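Long-range contacts in salmonella plasmid virulence: SpvB (PDB 6P0X), which probably transfers ADP-ribose from NAD(+) to an arginine of host actin, blocking filament assembly, and is represented here by its N-terminal domain: residues Ala153-Gln161 and Arg203-Leu211; Thr304-Glu312 and Cys323-Glu331. All coordinates share one frame; numbering follows the deposited sequence.

Both contacts belong to the N-terminal, beta-rich part of SpvB, and they join pieces of chain in different ways. Contact 1 brings the short strand 156-159 and its flanking turns against the loop that leads into strand 209-211, through an arginine side chain, a bridging water and small apolar contacts of Leu157 and Pro160. Contact 2 is regular antiparallel strand pairing in the hairpin 304-314/321-328. Their centres lie 29 Å apart and their nearest atoms about 11 Å, so they do not touch. Each has acrylic acid beside it: in contact 1 Met208 and Arg209 help line one pocket, and Met208 a second, while Glu312 approaches another molecule in contact 2.

Contact 1 (Ala153-Gln161 and Arg203-Leu211); sequences AAARLSDPQ and RDRSAMRYL. With AKR (acrylic acid), chain D.
The Arg209 guanidinium has Arg156 O and water 1 over one and the same face, the water standing 2.9 Å above the plane, while the carbonyls of Ala153 and Ala154 lie at its edge. Two weak hydrogen bonds reach that 3-10 turn: NH2 to Ala153 O at 3.4 Å and NE to Ala154 O at 3.3 Å. A firmer one stays within its own segment, from Arg209 NH1 to Ser206 O (2.8 Å), with the acceptor 1° out of the guanidinium plane. The chain, bent at chi2 (-57°), folds the group back over this loop, and the carbonyl dipoles around it probably help to stabilise its positive charge. Water 1 bridges the backbones, donating to Arg156 O and Ala207 O and accepting from Ser158 N.

Leu157 supplies one apolar contact. With CG anti to the backbone N (chi1 -153°), its branch crosses to the 207-209 backbone, where CD1 lies 3.2 Å from Ala207 O. The same CD1 is 4.2 Å from Met208 SD. Farther along, Pro160 CG packs on Ala207 CB at 3.6 Å. Met208 CE meets the acrylic acid CB at 3.9 Å; Met208 and Arg209 form that pocket with Cys51, Ala52, Thr53 and Leu170.

Strand 156-159 pairs with strand 165-175, which in turn pairs with 181-188, the partner of strand 209-211; Ile280 of strand 280-282 packs against both Leu157 and Met208.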
loop_
_atom_site.group_PDB
_atom_site.type_symbol
_atom_site.label_atom_id
_atom_site.label_comp_id
_atom_site.label_asym_id
_atom_site.label_seq_id
_atom_site.Cartn_x
_atom_site.Cartn_y
_atom_site.Cartn_z
ATOM N N ALA A 153 -8.133 -6.523 5.382
ATOM C CA ALA A 153 -6.943 -6.984 6.085
ATOM C C ALA A 153 -5.743 -7.112 5.159
ATOM O O ALA A 153 -4.601 -7.031 5.624
ATOM C CB ALA A 153 -7.219 -8.326 6.767
ATOM N N ALA A 154 -5.976 -7.298 3.858
ATOM C CA ALA A 154 -4.864 -7.407 2.924
ATOM C C ALA A 154 -4.087 -6.103 2.832
ATOM O O ALA A 154 -2.888 -6.116 2.529
ATOM C CB ALA A 154 -5.377 -7.828 1.548
ATOM N N ALA A 155 -4.743 -4.970 3.088
ATOM C CA ALA A 155 -4.095 -3.665 3.070
ATOM C C ALA A 155 -3.783 -3.154 4.474
ATOM O O ALA A 155 -3.711 -1.939 4.691
ATOM C CB ALA A 155 -4.954 -2.654 2.313
ATOM N N ARG A 156 -3.586 -4.062 5.430
ATOM C CA ARG A 156 -3.289 -3.706 6.811
ATOM C C ARG A 156 -2.039 -4.438 7.269
ATOM O O ARG A 156 -1.935 -5.658 7.108
ATOM C CB ARG A 156 -4.451 -4.064 7.738
ATOM C CG ARG A 156 -5.521 -3.010 7.864
ATOM C CD ARG A 156 -6.618 -3.506 8.790
ATOM N NE ARG A 156 -7.929 -3.317 8.187
ATOM C CZ ARG A 156 -8.948 -4.155 8.325
ATOM N NH1 ARG A 156 -8.814 -5.257 9.050
ATOM N NH2 ARG A 156 -10.103 -3.889 7.734
ATOM N N LEU A 157 -1.111 -3.696 7.862
ATOM C CA LEU A 157 0.069 -4.274 8.499
ATOM C C LEU A 157 -0.323 -4.540 9.948
ATOM O O LEU A 157 -0.423 -3.610 10.748
ATOM C CB LEU A 157 1.254 -3.321 8.391
ATOM C CG LEU A 157 2.672 -3.886 8.401
ATOM C CD1 LEU A 157 2.895 -4.726 7.174
ATOM C CD2 LEU A 157 3.689 -2.760 8.449
ATOM N N SER A 158 -0.570 -5.806 10.286
ATOM C CA SER A 158 -1.166 -6.157 11.567
ATOM C C SER A 158 -0.392 -7.276 12.252
ATOM O O SER A 158 0.310 -8.064 11.609
ATOM C CB SER A 158 -2.628 -6.582 11.393
ATOM O OG SER A 158 -3.340 -5.625 10.630
ATOM N N ASP A 159 -0.545 -7.336 13.572
ATOM C CA ASP A 159 0.016 -8.411 14.379
ATOM C C ASP A 159 -0.506 -9.752 13.874
ATOM O O ASP A 159 -1.728 -9.962 13.851
ATOM C CB ASP A 159 -0.357 -8.208 15.852
ATOM C CG ASP A 159 0.273 -9.245 16.789
ATOM O OD1 ASP A 159 0.809 -10.277 16.332
ATOM O OD2 ASP A 159 0.226 -9.019 18.013
ATOM N N PRO A 160 0.367 -10.676 13.465
ATOM C CA PRO A 160 -0.121 -11.979 12.985
ATOM C C PRO A 160 -0.908 -12.752 14.029
ATOM O O PRO A 160 -1.762 -13.567 13.663
ATOM C CB PRO A 160 1.171 -12.706 12.585
ATOM C CG PRO A 160 2.129 -11.592 12.267
ATOM C CD PRO A 160 1.821 -10.533 13.289
ATOM N N GLN A 161 -0.650 -12.526 15.314
ATOM C CA GLN A 161 -1.377 -13.208 16.376
ATOM C C GLN A 161 -2.583 -12.418 16.872
ATOM O O GLN A 161 -3.273 -12.881 17.785
ATOM C CB GLN A 161 -0.442 -13.498 17.557
ATOM C CG GLN A 161 0.650 -14.524 17.279
ATOM C CD GLN A 161 0.205 -15.639 16.348
ATOM O OE1 GLN A 161 0.815 -15.864 15.302
ATOM N NE2 GLN A 161 -0.854 -16.351 16.728
ATOM N N ARG A 203 9.732 -18.232 13.412
ATOM C CA ARG A 203 9.511 -16.820 13.138
ATOM C C ARG A 203 8.195 -16.696 12.385
ATOM O O ARG A 203 7.975 -17.402 11.394
ATOM C CB ARG A 203 10.663 -16.241 12.312
ATOM C CG ARG A 203 12.018 -16.254 13.017
ATOM C CD ARG A 203 13.046 -15.406 12.281
ATOM N NE ARG A 203 13.172 -14.044 12.795
ATOM C CZ ARG A 203 14.281 -13.548 13.337
ATOM N NH1 ARG A 203 15.371 -14.301 13.432
ATOM N NH2 ARG A 203 14.309 -12.293 13.770
ATOM N N ASP A 204 7.318 -15.814 12.858
ATOM C CA ASP A 204 6.075 -15.514 12.153
ATOM C C ASP A 204 6.353 -14.408 11.146
ATOM O O ASP A 204 6.638 -13.267 11.525
ATOM C CB ASP A 204 4.964 -15.115 13.119
ATOM C CG ASP A 204 3.586 -15.480 12.593
ATOM O OD1 ASP A 204 3.339 -15.287 11.381
ATOM O OD2 ASP A 204 2.756 -15.972 13.385
ATOM N N ARG A 205 6.264 -14.746 9.862
ATOM C CA ARG A 205 6.720 -13.861 8.804
ATOM C C ARG A 205 5.586 -13.344 7.928
ATOM O O ARG A 205 5.852 -12.745 6.884
ATOM C CB ARG A 205 7.760 -14.588 7.956
ATOM C CG ARG A 205 7.281 -15.934 7.454
ATOM C CD ARG A 205 8.360 -16.634 6.660
ATOM N NE ARG A 205 9.667 -16.484 7.294
ATOM C CZ ARG A 205 10.138 -17.297 8.233
ATOM N NH1 ARG A 205 9.410 -18.327 8.651
ATOM N NH2 ARG A 205 11.338 -17.081 8.754
ATOM N N SER A 206 4.335 -13.507 8.345
ATOM C CA SER A 206 3.209 -13.172 7.484
ATOM C C SER A 206 2.725 -11.736 7.648
ATOM O O SER A 206 1.760 -11.346 6.982
ATOM C CB SER A 206 2.048 -14.135 7.745
ATOM O OG SER A 206 1.460 -13.882 9.007
ATOM N N ALA A 207 3.369 -10.936 8.500
ATOM C CA ALA A 207 2.840 -9.608 8.799
ATOM C C ALA A 207 3.075 -8.620 7.662
ATOM O O ALA A 207 2.198 -7.800 7.365
ATOM C CB ALA A 207 3.460 -9.073 10.090
ATOM N N MET A 208 4.234 -8.691 7.011
ATOM C CA MET A 208 4.622 -7.667 6.049
ATOM C C MET A 208 3.675 -7.642 4.851
ATOM O O MET A 208 3.131 -8.668 4.433
ATOM C CB MET A 208 6.066 -7.898 5.588
ATOM C CG MET A 208 6.570 -6.899 4.551
ATOM S SD MET A 208 6.538 -5.190 5.149
ATOM C CE MET A 208 7.041 -4.300 3.675
ATOM N N ARG A 209 3.470 -6.444 4.310
ATOM C CA ARG A 209 2.646 -6.225 3.128
ATOM C C ARG A 209 3.495 -5.543 2.065
ATOM O O ARG A 209 4.061 -4.474 2.312
ATOM C CB ARG A 209 1.422 -5.371 3.465
ATOM C CG ARG A 209 0.444 -6.029 4.420
ATOM C CD ARG A 209 -0.031 -7.359 3.869
ATOM N NE ARG A 209 -1.155 -7.901 4.628
ATOM C CZ ARG A 209 -1.051 -8.901 5.494
ATOM N NH1 ARG A 209 0.130 -9.461 5.718
ATOM N NH2 ARG A 209 -2.121 -9.337 6.142
ATOM N N TYR A 210 3.592 -6.162 0.893
ATOM C CA TYR A 210 4.319 -5.596 -0.234
ATOM C C TYR A 210 3.339 -5.056 -1.263
ATOM O O TYR A 210 2.359 -5.723 -1.607
ATOM C CB TYR A 210 5.211 -6.644 -0.898
ATOM C CG TYR A 210 6.307 -7.184 -0.017
ATOM C CD1 TYR A 210 7.510 -6.505 0.122
ATOM C CD2 TYR A 210 6.138 -8.374 0.676
ATOM C CE1 TYR A 210 8.517 -7.001 0.923
ATOM C CE2 TYR A 210 7.135 -8.875 1.479
ATOM C CZ TYR A 210 8.324 -8.188 1.601
ATOM O OH TYR A 210 9.321 -8.690 2.405
ATOM N N LEU A 211 3.627 -3.861 -1.777
ATOM C CA LEU A 211 2.838 -3.322 -2.878
ATOM C C LEU A 211 2.996 -4.218 -4.098
ATOM O O LEU A 211 4.116 -4.545 -4.504
ATOM C CB LEU A 211 3.269 -1.893 -3.205
ATOM C CG LEU A 211 2.559 -1.271 -4.409
ATOM C CD1 LEU A 211 1.047 -1.245 -4.205
ATOM C CD2 LEU A 211 3.082 0.128 -4.691
HETATM C CA AKR D . 3.677 -1.282 1.809
HETATM C CB AKR D . 4.248 -1.618 2.942
HETATM C C AKR D . 4.025 0.052 1.153
HETATM O O AKR D . 3.589 1.132 1.641
HETATM O OXT AKR D . 4.750 0.066 0.124
HETATM O O HOH W 1 -0.190 -7.692 8.163
#

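Contact 2 (Thr304-Glu312 and Cys323-Glu331). With AKR (acrylic acid), chain E.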
loop_
_atom_site.group_PDB
_atom_site.type_symbol
_atom_site.label_atom_id
_atom_site.label_comp_id
_atom_site.label_asym_id
_atom_site.label_seq_id
_atom_site.Cartn_x
_atom_site.Cartn_y
_atom_site.Cartn_z
ATOM N N THR A 304 -1.165 -6.451 -22.146
ATOM C CA THR A 304 -0.136 -5.960 -23.062
ATOM C C THR A 304 0.934 -5.228 -22.263
ATOM O O THR A 304 0.668 -4.164 -21.694
ATOM C CB THR A 304 -0.735 -5.036 -24.120
ATOM O OG1 THR A 304 -1.671 -5.767 -24.922
ATOM C CG2 THR A 304 0.364 -4.480 -25.012
ATOM N N LEU A 305 2.140 -5.787 -22.230
ATOM C CA LEU A 305 3.256 -5.139 -21.558
ATOM C C LEU A 305 3.792 -4.013 -22.432
ATOM O O LEU A 305 4.109 -4.224 -23.608
ATOM C CB LEU A 305 4.364 -6.148 -21.262
ATOM C CG LEU A 305 5.674 -5.599 -20.699
ATOM C CD1 LEU A 305 5.433 -4.931 -19.352
ATOM C CD2 LEU A 305 6.721 -6.698 -20.585
ATOM N N VAL A 306 3.895 -2.818 -21.858
ATOM C CA VAL A 306 4.343 -1.654 -22.601
ATOM C C VAL A 306 5.689 -1.136 -22.102
ATOM O O VAL A 306 6.448 -0.555 -22.889
ATOM C CB VAL A 306 3.281 -0.534 -22.588
ATOM C CG1 VAL A 306 1.937 -1.080 -23.067
ATOM C CG2 VAL A 306 3.150 0.064 -21.210
ATOM N N SER A 307 6.014 -1.333 -20.829
ATOM C CA SER A 307 7.274 -0.836 -20.299
ATOM C C SER A 307 7.709 -1.711 -19.132
ATOM O O SER A 307 6.872 -2.183 -18.353
ATOM C CB SER A 307 7.148 0.630 -19.867
ATOM O OG SER A 307 8.419 1.210 -19.655
ATOM N N ARG A 308 9.023 -1.929 -19.021
ATOM C CA ARG A 308 9.596 -2.775 -17.978
ATOM C C ARG A 308 10.759 -2.034 -17.334
ATOM O O ARG A 308 11.823 -1.907 -17.943
ATOM C CB ARG A 308 10.066 -4.111 -18.559
ATOM C CG ARG A 308 10.843 -4.987 -17.587
ATOM C CD ARG A 308 11.323 -6.256 -18.262
ATOM N NE ARG A 308 11.713 -7.271 -17.288
ATOM C CZ ARG A 308 12.286 -8.429 -17.601
ATOM N NH1 ARG A 308 12.538 -8.727 -18.867
ATOM N NH2 ARG A 308 12.606 -9.293 -16.648
ATOM N N LEU A 309 10.579 -1.561 -16.105
ATOM C CA LEU A 309 11.677 -0.981 -15.344
ATOM C C LEU A 309 12.366 -2.118 -14.602
ATOM O O LEU A 309 11.801 -2.689 -13.662
ATOM C CB LEU A 309 11.173 0.091 -14.380
ATOM C CG LEU A 309 12.200 0.618 -13.370
ATOM C CD1 LEU A 309 13.372 1.284 -14.076
ATOM C CD2 LEU A 309 11.558 1.574 -12.368
ATOM N N LEU A 310 13.580 -2.444 -15.033
ATOM C CA LEU A 310 14.374 -3.523 -14.468
ATOM C C LEU A 310 15.431 -2.935 -13.550
ATOM O O LEU A 310 16.174 -2.022 -13.945
ATOM C CB LEU A 310 15.035 -4.363 -15.561
ATOM C CG LEU A 310 15.676 -5.668 -15.074
ATOM C CD1 LEU A 310 14.689 -6.511 -14.272
ATOM C CD2 LEU A 310 16.251 -6.464 -16.243
ATOM N N LEU A 311 15.476 -3.459 -12.329
ATOM C CA LEU A 311 16.372 -3.016 -11.275
ATOM C C LEU A 311 17.452 -4.065 -11.066
ATOM O O LEU A 311 17.155 -5.262 -10.989
ATOM C CB LEU A 311 15.599 -2.792 -9.976
ATOM C CG LEU A 311 14.333 -1.934 -10.071
ATOM C CD1 LEU A 311 13.550 -1.977 -8.765
ATOM C CD2 LEU A 311 14.659 -0.497 -10.459
ATOM N N GLU A 312 18.700 -3.621 -10.997
ATOM C CA GLU A 312 19.839 -4.477 -10.705
ATOM C C GLU A 312 20.394 -4.098 -9.340
ATOM O O GLU A 312 20.621 -2.908 -9.068
ATOM C CB GLU A 312 20.923 -4.338 -11.776
ATOM C CG GLU A 312 20.442 -4.596 -13.194
ATOM C CD GLU A 312 21.554 -4.462 -14.216
ATOM O OE1 GLU A 312 22.648 -5.018 -13.981
ATOM O OE2 GLU A 312 21.335 -3.799 -15.251
ATOM N N CYS A 323 22.064 -0.974 -7.717
ATOM C CA CYS A 323 23.202 -0.502 -8.484
ATOM C C CYS A 323 22.845 -0.020 -9.879
ATOM O O CYS A 323 23.584 0.803 -10.430
ATOM C CB CYS A 323 24.279 -1.598 -8.579
ATOM S SG CYS A 323 23.773 -3.100 -9.438
ATOM N N ALA A 324 21.749 -0.493 -10.474
ATOM C CA ALA A 324 21.426 -0.029 -11.818
ATOM C C ALA A 324 19.927 -0.117 -12.058
ATOM O O ALA A 324 19.209 -0.836 -11.363
ATOM C CB ALA A 324 22.187 -0.824 -12.888
ATOM N N ALA A 325 19.460 0.628 -13.060
ATOM C CA ALA A 325 18.059 0.585 -13.451
ATOM C C ALA A 325 17.938 1.005 -14.908
ATOM O O ALA A 325 18.666 1.890 -15.365
ATOM C CB ALA A 325 17.199 1.489 -12.567
ATOM N N ARG A 326 17.018 0.366 -15.630
ATOM C CA ARG A 326 16.729 0.786 -17.001
ATOM C C ARG A 326 15.355 0.285 -17.415
ATOM O O ARG A 326 14.849 -0.696 -16.869
ATOM C CB ARG A 326 17.795 0.290 -17.983
ATOM C CG ARG A 326 18.339 -1.074 -17.642
ATOM C CD ARG A 326 18.131 -2.056 -18.764
ATOM N NE ARG A 326 18.685 -3.360 -18.421
ATOM C CZ ARG A 326 18.961 -4.312 -19.305
ATOM N NH1 ARG A 326 18.741 -4.105 -20.596
ATOM N NH2 ARG A 326 19.466 -5.469 -18.897
ATOM N N THR A 327 14.758 0.959 -18.401
ATOM C CA THR A 327 13.416 0.623 -18.869
ATOM C C THR A 327 13.516 -0.008 -20.253
ATOM O O THR A 327 13.894 0.657 -21.225
ATOM C CB THR A 327 12.508 1.850 -18.902
ATOM O OG1 THR A 327 13.103 2.866 -19.718
ATOM C CG2 THR A 327 12.278 2.382 -17.499
ATOM N N LEU A 328 13.169 -1.287 -20.330
ATOM C CA LEU A 328 13.130 -2.047 -21.567
ATOM C C LEU A 328 11.733 -2.058 -22.182
ATOM O O LEU A 328 10.713 -1.950 -21.487
ATOM C CB LEU A 328 13.589 -3.489 -21.329
ATOM C CG LEU A 328 14.950 -3.752 -20.676
ATOM C CD1 LEU A 328 14.824 -3.785 -19.160
ATOM C CD2 LEU A 328 15.581 -5.046 -21.186
ATOM N N ALA A 329 11.711 -2.163 -23.513
ATOM C CA ALA A 329 10.512 -2.362 -24.316
ATOM C C ALA A 329 10.728 -3.587 -25.199
ATOM O O ALA A 329 11.846 -3.850 -25.648
ATOM C CB ALA A 329 10.183 -1.139 -25.178
ATOM N N TYR A 330 9.653 -4.336 -25.466
ATOM C CA TYR A 330 9.722 -5.580 -26.246
ATOM C C TYR A 330 8.718 -5.461 -27.396
ATOM O O TYR A 330 7.588 -5.937 -27.308
ATOM C CB TYR A 330 9.408 -6.794 -25.369
ATOM C CG TYR A 330 10.405 -7.034 -24.261
ATOM C CD1 TYR A 330 10.336 -6.310 -23.078
ATOM C CD2 TYR A 330 11.390 -8.007 -24.379
ATOM C CE1 TYR A 330 11.236 -6.521 -22.056
ATOM C CE2 TYR A 330 12.295 -8.232 -23.357
ATOM C CZ TYR A 330 12.215 -7.486 -22.197
ATOM O OH TYR A 330 13.116 -7.704 -21.174
ATOM N N GLU A 331 9.124 -4.794 -28.469
ATOM C CA GLU A 331 8.252 -4.615 -29.631
ATOM C C GLU A 331 8.608 -5.514 -30.810
ATOM O O GLU A 331 9.713 -5.438 -31.340
ATOM C CB GLU A 331 8.272 -3.151 -30.059
HETATM C CA AKR E . 25.623 -2.456 -15.837
HETATM C CB AKR E . 26.763 -1.933 -16.244
HETATM C C AKR E . 24.542 -2.831 -16.849
HETATM O O AKR E . 23.411 -2.276 -16.814
HETATM O OXT AKR E . 24.784 -3.700 -17.727
#
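Leu310 lays its CB against Leu328 CD1 at 3.7 Å, a diagonal overlap on one face of an antiparallel beta hairpin made by strands 304-314 and 321-328. Arg308, Arg326, Glu312 and Ala324 point to that same face, while Leu309, Leu311, Ala325 and Thr327 occupy the other. The short strand axes approach to 4.5 Å, with their N-to-C directions 160° apart. Arg308 with Leu328 and Leu310 with Arg326 are hydrogen-bonded pairs, each joined by two backbone bonds; between them Leu309 faces Thr327 in a non-hydrogen-bonded pair.

On that second face Leu309 CD1 touches Thr327 CG2 at 3.8 Å, and Leu311 CD2 rests on Ala325 CB at 3.9 Å. Leu18 of strand 16-19 packs on both Leu311 and Ala325, whereas strand 288-293 borders 304-314 along its other edge.

Arg308 is extended from CG to NE, with CG anti to the backbone N (chi1 172°), which carries its guanidinium out to the poorly ordered Tyr330. There NH1 makes a bent bond to Tyr330 OH at 2.6 Å, 17° out of the guanidinium plane. Gln288 takes NE and the Asp251 carbonyl also takes NH1, while the tyrosine hydroxyl also meets Pro252 O; the arginine probably helps tie the residues following the second strand to a neighbouring loop.

Toward the turn, Glu312 OE2 comes within 3.0 Å of acrylic acid O. A classic beta bulge sets Cys323 and Ala324 both opposite Glu312, whose O accepts from Cys323 N at 2.8 Å and from Ala324 N at 3.0 Å.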